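Long-range contact in ancestral congerin Con-anc (PDB 3AK0), which is a reconstructed ancestral fish galectin that binds beta-galactoside sugars, here holding a galactose and a glucose unit in its glycan pocket: residues Phe31-Gly36 with Ile121-Asp126. Sequence-based numbering, arbitrary orientation.
Sequences FSINVG and IYLAGD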
ATOM      1  N   PHE A  31     -12.382   5.736  12.293  1.00  7.22           N
ATOM      2  CA  PHE A  31     -11.119   5.371  11.681  1.00  7.80           C
ATOM      3  C   PHE A  31     -10.537   6.596  10.987  1.00  7.10           C
ATOM      4  O   PHE A  31     -11.284   7.464  10.520  1.00  7.32           O
ATOM      5  CB  PHE A  31     -11.280   4.187  10.700  1.00  8.40           C
ATOM      6  CG  PHE A  31     -11.927   4.544   9.399  1.00  9.40           C
ATOM      7  CD1 PHE A  31     -13.313   4.588   9.271  1.00  8.96           C
ATOM      8  CD2 PHE A  31     -11.148   4.816   8.273  1.00  9.92           C
ATOM      9  CE1 PHE A  31     -13.925   4.929   8.076  1.00  8.35           C
ATOM     10  CE2 PHE A  31     -11.744   5.137   7.069  1.00  9.34           C
ATOM     11  CZ  PHE A  31     -13.134   5.193   6.954  1.00 10.23           C
ATOM     12  N   SER A  32      -9.208   6.635  10.876  1.00  7.18           N
ATOM     13  CA  SER A  32      -8.604   7.740  10.127  1.00  7.18           C
ATOM     14  C   SER A  32      -7.719   7.298   8.970  1.00  7.50           C
ATOM     15  O   SER A  32      -7.118   6.227   9.023  1.00  7.74           O
ATOM     16  CB  SER A  32      -7.836   8.670  11.083  1.00  8.01           C
ATOM     17  OG  SER A  32      -6.774   7.974  11.734  1.00  9.04           O
ATOM     18  N   ILE A  33      -7.662   8.148   7.926  1.00  7.51           N
ATOM     19  CA  ILE A  33      -6.638   8.063   6.884  1.00  7.99           C
ATOM     20  C   ILE A  33      -5.691   9.246   7.079  1.00  7.71           C
ATOM     21  O   ILE A  33      -6.143  10.378   7.328  1.00  7.38           O
ATOM     22  CB  ILE A  33      -7.265   8.090   5.474  1.00  8.41           C
ATOM     23  CG1 ILE A  33      -8.294   6.974   5.335  1.00 10.72           C
ATOM     24  CG2 ILE A  33      -6.171   7.960   4.415  1.00  9.85           C
ATOM     25  CD1 ILE A  33      -7.759   5.610   5.603  1.00 12.92           C
ATOM     26  N   ASN A  34      -4.395   8.976   6.980  1.00  6.80           N
ATOM     27  CA  ASN A  34      -3.378   9.946   7.367  1.00  7.22           C
ATOM     28  C   ASN A  34      -2.321  10.007   6.295  1.00  7.03           C
ATOM     29  O   ASN A  34      -1.836   8.963   5.845  1.00  8.35           O
ATOM     30  CB  ASN A  34      -2.717   9.495   8.669  1.00  7.29           C
ATOM     31  CG  ASN A  34      -3.681   9.424   9.804  1.00  8.46           C
ATOM     32  OD1 ASN A  34      -3.922  10.427  10.489  1.00 11.30           O
ATOM     33  ND2 ASN A  34      -4.276   8.238  10.010  1.00  7.03           N
ATOM     34  N   VAL A  35      -1.980  11.223   5.869  1.00  6.28           N
ATOM     35  CA  VAL A  35      -0.990  11.402   4.812  1.00  7.03           C
ATOM     36  C   VAL A  35       0.071  12.352   5.333  1.00  7.27           C
ATOM     37  O   VAL A  35      -0.239  13.426   5.838  1.00  7.10           O
ATOM     38  CB  VAL A  35      -1.619  12.043   3.530  1.00  7.33           C
ATOM     39  CG1 VAL A  35      -0.531  12.342   2.485  1.00  9.17           C
ATOM     40  CG2 VAL A  35      -2.738  11.147   2.952  1.00  8.17           C
ATOM     41  N   GLY A  36       1.341  11.964   5.177  1.00  6.58           N
ATOM     42  CA  GLY A  36       2.406  12.830   5.657  1.00  6.53           C
ATOM     43  C   GLY A  36       3.764  12.170   5.494  1.00  6.32           C
ATOM     44  O   GLY A  36       4.141  11.788   4.369  1.00  7.17           O
ATOM     45  N   ILE A 121       1.608   7.060   4.244  1.00  9.15           N
ATOM     46  CA  ILE A 121       0.159   7.002   4.540  1.00  9.64           C
ATOM     47  C   ILE A 121      -0.035   5.969   5.653  1.00  9.13           C
ATOM     48  O   ILE A 121       0.682   4.978   5.726  1.00  8.69           O
ATOM     49  CB  ILE A 121      -0.658   6.531   3.286  1.00 10.94           C
ATOM     50  CG1 ILE A 121      -0.357   7.413   2.074  1.00 13.36           C
ATOM     51  CG2 ILE A 121      -2.204   6.431   3.591  1.00 12.41           C
ATOM     52  CD1 ILE A 121      -0.517   6.682   0.752  1.00 18.81           C
ATOM     53  N   TYR A 122      -1.012   6.190   6.534  1.00  8.68           N
ATOM     54  CA  TYR A 122      -1.402   5.088   7.393  1.00  9.52           C
ATOM     55  C   TYR A 122      -2.852   5.166   7.779  1.00  9.22           C
ATOM     56  O   TYR A 122      -3.458   6.246   7.760  1.00  9.39           O
ATOM     57  CB  TYR A 122      -0.483   4.963   8.621  1.00 12.04           C
ATOM     58  CG  TYR A 122      -0.771   5.865   9.794  1.00 12.44           C
ATOM     59  CD1 TYR A 122      -1.370   5.356  10.938  1.00 15.07           C
ATOM     60  CD2 TYR A 122      -0.372   7.204   9.788  1.00 14.55           C
ATOM     61  CE1 TYR A 122      -1.609   6.152  12.049  1.00 13.84           C
ATOM     62  CE2 TYR A 122      -0.599   8.005  10.893  1.00 14.20           C
ATOM     63  CZ  TYR A 122      -1.231   7.472  12.019  1.00 14.98           C
ATOM     64  OH  TYR A 122      -1.500   8.250  13.141  1.00 18.76           O
ATOM     65  N   LEU A 123      -3.413   4.008   8.131  1.00  9.15           N
ATOM     66  CA  LEU A 123      -4.785   3.962   8.593  1.00  9.92           C
ATOM     67  C   LEU A 123      -4.732   3.689  10.088  1.00 11.21           C
ATOM     68  O   LEU A 123      -3.887   2.922  10.570  1.00 12.20           O
ATOM     69  CB  LEU A 123      -5.576   2.854   7.854  1.00 10.76           C
ATOM     70  CG  LEU A 123      -7.060   2.650   8.215  1.00 13.87           C
ATOM     71  CD1 LEU A 123      -7.718   1.986   7.048  1.00 16.72           C
ATOM     72  CD2 LEU A 123      -7.222   1.818   9.506  1.00 15.79           C
ATOM     73  N   ALA A 124      -5.594   4.360  10.829  1.00 10.34           N
ATOM     74  CA  ALA A 124      -5.779   4.010  12.240  1.00 10.30           C
ATOM     75  C   ALA A 124      -7.228   3.698  12.509  1.00 10.63           C
ATOM     76  O   ALA A 124      -8.125   4.287  11.903  1.00 10.36           O
ATOM     77  CB  ALA A 124      -5.300   5.151  13.185  1.00 10.64           C
ATOM     78  N   GLY A 125      -7.470   2.762  13.424  1.00 10.46           N
ATOM     79  CA  GLY A 125      -8.809   2.602  13.943  1.00 10.63           C
ATOM     80  C   GLY A 125      -9.658   1.486  13.363  1.00 10.42           C
ATOM     81  O   GLY A 125      -9.153   0.435  12.940  1.00 11.48           O
ATOM     82  N   ASP A 126     -10.956   1.740  13.333  1.00  9.47           N
ATOM     83  CA  ASP A 126     -11.961   0.692  13.175  1.00 10.39           C
ATOM     84  C   ASP A 126     -12.347   0.420  11.728  1.00  9.90           C
ATOM     85  O   ASP A 126     -13.508   0.454  11.371  1.00 11.03           O
ATOM     86  CB  ASP A 126     -13.200   1.076  13.989  1.00 10.49           C
ATOM     87  CG  ASP A 126     -12.864   1.372  15.455  1.00 10.87           C
ATOM     88  OD1 ASP A 126     -13.609   2.165  16.071  1.00 11.77           O
ATOM     89  OD2 ASP A 126     -11.877   0.804  15.982  1.00 14.32           O
TER
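The side-chain amide of N34 lies stacked on one face of the Y122 ring. The two planes are 17° apart, and ND2 sits 3.7 Å above the ring plane, over its centre. On the same face, CB of N34 comes within 3.4 Å of CE2 of Y122. CG of Y122 stands between its own backbone N and carbonyl carbon (chi1 82°), which tips the ring toward N34. The two residues form a hydrogen-bonded antiparallel pair, both side chains on one face, in the galectin beta-sandwich, on the sheet that carries the glycan pocket.

Both N-H bonds of the N34 amide are used. ND2 donates to O of Y122 at 3.1 Å and to OG of S32 at 3.0 Å. Both acceptors lie close to the amide plane, although the donor stands well above the carbonyl plane of Y122. OD1 is hydrogen-bonded to ND1 of H45, a pocket residue. The amide is therefore tied at both ends and its flip is fixed. N34 is a probable second-shell support for H45. S32, on the same face, has its side chain about 6 Å from the bound galactose.

Backbone bonds join S32 with A124 and N34 with Y122. The bond from N of N34 to O of Y122 is weak. The same oxygen takes the straighter bond from ND2.

The other face is apolar and looks into the sandwich. I33 and L123 meet there through their CD1 atoms at 3.9 Å, and I33 and V35 rest on strand 18-24. The F31 ring heads away from 121-126 to stack on H48. G125 forms a non-hydrogen-bonded pair with F31, its CA 4.3 Å from CA of F31, and CB of F31 lies 3.6 Å from N of D126.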